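Local coordinates for glycerate 2-kinase (Pyrococcus horikoshii, PDB 1X3L), which catalyses the ATP-dependent phosphorylation of D-glycerate to 2-phosphoglycerate, with magnesium as its preferred metal and several other phosphate donors accepted, at residues A[297-302]-A[346-351]; A[51-55]-A[115-119]. All coordinates share one frame. Numbering follows the deposited sequence.

Interaction 1 (A[297-302]-A[346-351]); sequences AKDAGL and EIALSA
This is a close, glycine-mediated helix-helix packing in the C-terminal part of the chain, where the first turns of helix 297-314 lie on the later part of helix 343-351 beside the mixed sheet. The two helix axes approach to 7.0 Å and cross at -46°, the N-to-C directions running roughly the same way. G301 permits this: its CA sits 4.0 Å from the CA of I347, and a CB there would clash with the carbonyl of I347. Instead, G301 CA makes a CH···O contact with I347 O at 3.4 Å. I347 (chi1 m, chi2 t) lays CG1 4.0 Å from A297 CB and 4.1 Å from A300 CB, and also reaches A364 of strand 359-366. On the other flank, a water bridges K298 N (2.9 Å) and E346 OE1 (2.7 Å), while E346 OE2 is hydrogen-bonded to H403 ND1. S350 (chi1 t) donates a hydrogen bond from OG to K298 O, 2.7 Å, a carbonyl that also accepts the backbone hydrogen bond from L302 N at 3.2 Å.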
ATOM      1  N   ALA A 297      16.765  -9.664  -1.057  1.00 26.88           N
ATOM      2  CA  ALA A 297      16.885  -9.017  -2.360  1.00 27.11           C
ATOM      3  C   ALA A 297      17.907  -9.664  -3.287  1.00 26.14           C
ATOM      4  O   ALA A 297      17.585 -10.018  -4.421  1.00 25.32           O
ATOM      5  CB  ALA A 297      17.223  -7.537  -2.171  1.00 26.49           C
ATOM      6  N   LYS A 298      19.142  -9.803  -2.808  1.00 26.50           N
ATOM      7  CA  LYS A 298      20.219 -10.394  -3.603  1.00 28.30           C
ATOM      8  C   LYS A 298      19.802 -11.722  -4.232  1.00 27.23           C
ATOM      9  O   LYS A 298      20.030 -11.976  -5.420  1.00 24.51           O
ATOM     10  CB  LYS A 298      21.453 -10.616  -2.721  1.00 32.58           C
ATOM     11  CG  LYS A 298      22.539 -11.470  -3.362  1.00 40.32           C
ATOM     12  CD  LYS A 298      23.587 -11.879  -2.332  1.00 45.35           C
ATOM     13  CE  LYS A 298      24.554 -12.918  -2.887  1.00 47.17           C
ATOM     14  NZ  LYS A 298      25.396 -12.395  -4.000  1.00 51.48           N
ATOM     15  N   ASP A 299      19.182 -12.565  -3.420  1.00 26.12           N
ATOM     16  CA  ASP A 299      18.730 -13.871  -3.864  1.00 25.96           C
ATOM     17  C   ASP A 299      17.545 -13.790  -4.827  1.00 25.13           C
ATOM     18  O   ASP A 299      17.435 -14.602  -5.749  1.00 24.78           O
ATOM     19  CB  ASP A 299      18.432 -14.713  -2.624  1.00 25.46           C
ATOM     20  CG  ASP A 299      19.681 -14.893  -1.758  1.00 28.39           C
ATOM     21  OD1 ASP A 299      20.587 -15.641  -2.184  1.00 28.44           O
ATOM     22  OD2 ASP A 299      19.777 -14.269  -0.679  1.00 28.16           O
ATOM     23  N   ALA A 300      16.670 -12.806  -4.637  1.00 23.24           N
ATOM     24  CA  ALA A 300      15.544 -12.644  -5.553  1.00 23.45           C
ATOM     25  C   ALA A 300      16.121 -12.350  -6.940  1.00 23.02           C
ATOM     26  O   ALA A 300      15.611 -12.825  -7.954  1.00 22.94           O
ATOM     27  CB  ALA A 300      14.639 -11.499  -5.096  1.00 22.26           C
ATOM     28  N   GLY A 301      17.209 -11.581  -6.976  1.00 24.01           N
ATOM     29  CA  GLY A 301      17.843 -11.255  -8.245  1.00 21.98           C
ATOM     30  C   GLY A 301      18.460 -12.481  -8.909  1.00 23.89           C
ATOM     31  O   GLY A 301      18.438 -12.625 -10.135  1.00 23.08           O
ATOM     32  N   LEU A 302      19.030 -13.370  -8.105  1.00 23.85           N
ATOM     33  CA  LEU A 302      19.630 -14.583  -8.646  1.00 23.78           C
ATOM     34  C   LEU A 302      18.548 -15.514  -9.181  1.00 22.90           C
ATOM     35  O   LEU A 302      18.734 -16.154 -10.209  1.00 25.84           O
ATOM     36  CB  LEU A 302      20.445 -15.312  -7.569  1.00 23.26           C
ATOM     37  CG  LEU A 302      21.774 -14.690  -7.117  1.00 26.03           C
ATOM     38  CD1 LEU A 302      22.429 -15.586  -6.056  1.00 26.37           C
ATOM     39  CD2 LEU A 302      22.705 -14.544  -8.306  1.00 22.98           C
ATOM     40  N   GLU A 346      19.735  -4.088  -5.221  1.00 24.01           N
ATOM     41  CA  GLU A 346      20.472  -5.341  -5.093  1.00 26.42           C
ATOM     42  C   GLU A 346      19.876  -6.443  -5.969  1.00 23.83           C
ATOM     43  O   GLU A 346      20.598  -7.308  -6.454  1.00 23.89           O
ATOM     44  CB  GLU A 346      20.563  -5.781  -3.621  1.00 27.92           C
ATOM     45  CG  GLU A 346      21.739  -5.119  -2.904  1.00 31.16           C
ATOM     46  CD  GLU A 346      22.112  -5.783  -1.583  1.00 35.81           C
ATOM     47  OE1 GLU A 346      21.860  -6.996  -1.427  1.00 35.20           O
ATOM     48  OE2 GLU A 346      22.681  -5.090  -0.708  1.00 35.19           O
ATOM     49  N   ILE A 347      18.565  -6.403  -6.186  1.00 24.46           N
ATOM     50  CA  ILE A 347      17.924  -7.390  -7.051  1.00 24.44           C
ATOM     51  C   ILE A 347      18.514  -7.232  -8.451  1.00 25.48           C
ATOM     52  O   ILE A 347      18.967  -8.200  -9.071  1.00 26.22           O
ATOM     53  CB  ILE A 347      16.401  -7.157  -7.165  1.00 24.82           C
ATOM     54  CG1 ILE A 347      15.697  -7.581  -5.872  1.00 22.83           C
ATOM     55  CG2 ILE A 347      15.852  -7.915  -8.373  1.00 23.86           C
ATOM     56  CD1 ILE A 347      14.192  -7.328  -5.889  1.00 23.10           C
ATOM     57  N   ALA A 348      18.492  -5.996  -8.941  1.00 23.16           N
ATOM     58  CA  ALA A 348      19.007  -5.670 -10.268  1.00 25.20           C
ATOM     59  C   ALA A 348      20.481  -6.019 -10.437  1.00 25.08           C
ATOM     60  O   ALA A 348      20.863  -6.684 -11.401  1.00 24.55           O
ATOM     61  CB  ALA A 348      18.804  -4.181 -10.547  1.00 23.85           C
ATOM     62  N   LEU A 349      21.307  -5.569  -9.496  1.00 24.91           N
ATOM     63  CA  LEU A 349      22.739  -5.818  -9.586  1.00 25.48           C
ATOM     64  C   LEU A 349      23.081  -7.299  -9.479  1.00 23.71           C
ATOM     65  O   LEU A 349      23.948  -7.798 -10.199  1.00 24.74           O
ATOM     66  CB  LEU A 349      23.484  -5.031  -8.496  1.00 25.80           C
ATOM     67  CG  LEU A 349      25.015  -5.159  -8.504  1.00 28.35           C
ATOM     68  CD1 LEU A 349      25.585  -4.575  -9.800  1.00 28.98           C
ATOM     69  CD2 LEU A 349      25.597  -4.429  -7.298  1.00 26.28           C
ATOM     70  N   SER A 350      22.388  -8.009  -8.597  1.00 23.10           N
ATOM     71  CA  SER A 350      22.663  -9.430  -8.402  1.00 24.44           C
ATOM     72  C   SER A 350      22.358 -10.237  -9.661  1.00 25.85           C
ATOM     73  O   SER A 350      23.033 -11.224  -9.964  1.00 25.43           O
ATOM     74  CB  SER A 350      21.835  -9.963  -7.228  1.00 25.87           C
ATOM     75  OG  SER A 350      22.199 -11.294  -6.914  1.00 33.22           O
ATOM     76  N   ALA A 351      21.341  -9.807 -10.398  1.00 24.32           N
ATOM     77  CA  ALA A 351      20.934 -10.504 -11.607  1.00 24.77           C
ATOM     78  C   ALA A 351      21.822 -10.250 -12.819  1.00 25.01           C
ATOM     79  O   ALA A 351      21.764 -11.013 -13.776  1.00 23.66           O
ATOM     80  CB  ALA A 351      19.481 -10.142 -11.951  1.00 25.13           C
TER
HETATM   81  O   HOH W   1      19.993  -8.637  -0.337  1.00 30.10           O
HETATM   82  O   HOH W   2      25.151 -12.018  -7.439  1.00 50.30           O

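Interaction 2 (A[51-55]-A[115-119]); sequences VYVIA and ILNRA
Apolar side chains make most of this strand-to-helix contact. Strand 51-55 is extended, and Y52 and I54 direct their CA-to-CB bonds at the last turn of helix 103-118. Y52 (chi1 m, chi2 -79°) brings CD1 to 3.8 Å from I115 CG2 and CD2 to 3.8 Å from A119 CB; its CA is 7.5 Å from that of A119. Two residues along, I54 (m, t) puts CD1 3.5 Å from L116 CG and CG1 4.3 Å from I115 CG2. Such packing of a helix on the face of a parallel sheet is the layering of an alpha/beta fold: strand 51-56 lies between strands 75-81 and 124-129, and the helix leads into the latter. A119 leaves helical geometry (phi/psi -66/135), though its N still donates a hydrogen bond to I115 O, 3.0 Å. Among the polar groups, Y52 OH lies over one face of the R118 guanidinium, 2.9 Å from R118 NE but at a poor angle for a hydrogen bond; R118 NH2 forms a salt bridge with E74.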
ATOM      1  N   VAL A  51     -24.289  12.972  -1.984  1.00 44.26           N
ATOM      2  CA  VAL A  51     -23.024  12.252  -1.893  1.00 43.50           C
ATOM      3  C   VAL A  51     -22.087  12.923  -0.896  1.00 43.28           C
ATOM      4  O   VAL A  51     -21.843  14.128  -0.971  1.00 44.97           O
ATOM      5  CB  VAL A  51     -22.314  12.185  -3.259  1.00 42.93           C
ATOM      6  CG1 VAL A  51     -20.981  11.458  -3.117  1.00 44.41           C
ATOM      7  CG2 VAL A  51     -23.198  11.472  -4.266  1.00 42.74           C
ATOM      8  N   TYR A  52     -21.568  12.134   0.036  1.00 41.01           N
ATOM      9  CA  TYR A  52     -20.656  12.636   1.054  1.00 40.54           C
ATOM     10  C   TYR A  52     -19.300  11.956   0.901  1.00 39.93           C
ATOM     11  O   TYR A  52     -19.196  10.880   0.310  1.00 38.55           O
ATOM     12  CB  TYR A  52     -21.226  12.357   2.446  1.00 41.36           C
ATOM     13  CG  TYR A  52     -22.437  13.197   2.793  1.00 45.65           C
ATOM     14  CD1 TYR A  52     -22.294  14.522   3.206  1.00 46.44           C
ATOM     15  CD2 TYR A  52     -23.730  12.677   2.680  1.00 45.47           C
ATOM     16  CE1 TYR A  52     -23.406  15.312   3.500  1.00 48.53           C
ATOM     17  CE2 TYR A  52     -24.851  13.460   2.970  1.00 47.11           C
ATOM     18  CZ  TYR A  52     -24.681  14.777   3.378  1.00 47.41           C
ATOM     19  OH  TYR A  52     -25.776  15.563   3.660  1.00 46.90           O
ATOM     20  N   VAL A  53     -18.259  12.584   1.435  1.00 37.35           N
ATOM     21  CA  VAL A  53     -16.922  12.016   1.346  1.00 35.77           C
ATOM     22  C   VAL A  53     -16.178  12.053   2.670  1.00 35.01           C
ATOM     23  O   VAL A  53     -16.108  13.088   3.327  1.00 35.63           O
ATOM     24  CB  VAL A  53     -16.047  12.762   0.305  1.00 35.12           C
ATOM     25  CG1 VAL A  53     -14.605  12.274   0.404  1.00 36.19           C
ATOM     26  CG2 VAL A  53     -16.580  12.531  -1.099  1.00 35.40           C
ATOM     27  N   ILE A  54     -15.629  10.910   3.057  1.00 33.47           N
ATOM     28  CA  ILE A  54     -14.835  10.804   4.270  1.00 32.03           C
ATOM     29  C   ILE A  54     -13.525  10.147   3.840  1.00 33.28           C
ATOM     30  O   ILE A  54     -13.494   8.952   3.530  1.00 32.34           O
ATOM     31  CB  ILE A  54     -15.520   9.928   5.337  1.00 31.84           C
ATOM     32  CG1 ILE A  54     -16.801  10.615   5.827  1.00 30.55           C
ATOM     33  CG2 ILE A  54     -14.560   9.682   6.501  1.00 29.07           C
ATOM     34  CD1 ILE A  54     -17.613   9.780   6.811  1.00 29.58           C
ATOM     35  N   ALA A  55     -12.456  10.938   3.807  1.00 32.28           N
ATOM     36  CA  ALA A  55     -11.147  10.448   3.394  1.00 32.72           C
ATOM     37  C   ALA A  55     -10.139  10.474   4.535  1.00 32.59           C
ATOM     38  O   ALA A  55     -10.099  11.418   5.324  1.00 32.43           O
ATOM     39  CB  ALA A  55     -10.638  11.279   2.231  1.00 33.89           C
ATOM     40  N   ILE A 115     -20.538  13.902   9.914  1.00 44.45           N
ATOM     41  CA  ILE A 115     -21.009  13.717   8.549  1.00 43.36           C
ATOM     42  C   ILE A 115     -21.909  12.489   8.426  1.00 43.69           C
ATOM     43  O   ILE A 115     -22.925  12.524   7.730  1.00 42.63           O
ATOM     44  CB  ILE A 115     -19.818  13.578   7.579  1.00 44.74           C
ATOM     45  CG1 ILE A 115     -19.060  14.907   7.519  1.00 44.67           C
ATOM     46  CG2 ILE A 115     -20.302  13.160   6.190  1.00 44.07           C
ATOM     47  CD1 ILE A 115     -17.762  14.839   6.757  1.00 46.04           C
ATOM     48  N   LEU A 116     -21.537  11.407   9.102  1.00 42.99           N
ATOM     49  CA  LEU A 116     -22.319  10.176   9.056  1.00 44.88           C
ATOM     50  C   LEU A 116     -23.627  10.315   9.829  1.00 47.14           C
ATOM     51  O   LEU A 116     -24.583   9.572   9.599  1.00 49.33           O
ATOM     52  CB  LEU A 116     -21.502   9.010   9.614  1.00 41.99           C
ATOM     53  CG  LEU A 116     -20.300   8.593   8.760  1.00 39.52           C
ATOM     54  CD1 LEU A 116     -19.542   7.469   9.452  1.00 37.98           C
ATOM     55  CD2 LEU A 116     -20.783   8.153   7.386  1.00 36.48           C
ATOM     56  N   ASN A 117     -23.670  11.265  10.751  1.00 48.15           N
ATOM     57  CA  ASN A 117     -24.884  11.485  11.518  1.00 50.19           C
ATOM     58  C   ASN A 117     -25.891  12.184  10.612  1.00 49.77           C
ATOM     59  O   ASN A 117     -27.092  11.943  10.694  1.00 49.47           O
ATOM     60  CB  ASN A 117     -24.592  12.349  12.744  1.00 52.12           C
ATOM     61  CG  ASN A 117     -25.820  12.565  13.601  1.00 56.26           C
ATOM     62  OD1 ASN A 117     -26.424  11.607  14.089  1.00 57.33           O
ATOM     63  ND2 ASN A 117     -26.203  13.824  13.786  1.00 56.02           N
ATOM     64  N   ARG A 118     -25.380  13.036   9.727  1.00 50.21           N
ATOM     65  CA  ARG A 118     -26.208  13.789   8.792  1.00 50.09           C
ATOM     66  C   ARG A 118     -26.630  12.994   7.554  1.00 49.16           C
ATOM     67  O   ARG A 118     -27.704  13.228   7.005  1.00 47.96           O
ATOM     68  CB  ARG A 118     -25.467  15.055   8.355  1.00 51.85           C
ATOM     69  CG  ARG A 118     -26.189  15.856   7.288  1.00 55.57           C
ATOM     70  CD  ARG A 118     -25.328  17.005   6.784  1.00 57.97           C
ATOM     71  NE  ARG A 118     -25.938  17.678   5.643  1.00 59.67           N
ATOM     72  CZ  ARG A 118     -25.340  18.630   4.932  1.00 61.73           C
ATOM     73  NH1 ARG A 118     -24.111  19.024   5.247  1.00 61.44           N
ATOM     74  NH2 ARG A 118     -25.968  19.184   3.903  1.00 62.13           N
ATOM     75  N   ALA A 119     -25.792  12.063   7.106  1.00 48.02           N
ATOM     76  CA  ALA A 119     -26.124  11.261   5.929  1.00 48.24           C
ATOM     77  C   ALA A 119     -27.336  10.369   6.208  1.00 47.56           C
ATOM     78  O   ALA A 119     -27.418   9.733   7.258  1.00 47.33           O
ATOM     79  CB  ALA A 119     -24.924  10.408   5.514  1.00 47.08           C
TER

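In the fold
From the N terminus, the chain enters the six-stranded parallel sheet at strand 51-56, passes through helix 60-70 and strands 75-81 and 92-96, and returns along helix 103-118. Interaction 2 closes this excursion of 59 intervening residues, just before strand 124-129 takes its place beside strand 51-56. The chain then completes that sheet with strands 188-194 and 260-266 before reaching the mixed sheet. There interaction 1 closes a second, shorter loop of 43 residues, containing strand 322-328, by joining helix 297-314 to helix 343-351. The loops follow in series, neither nesting nor crossing. Interaction 2 lies against the parallel sheet and interaction 1 beside the mixed sheet, with centres 47 Å apart on opposite sides of the chain's centre.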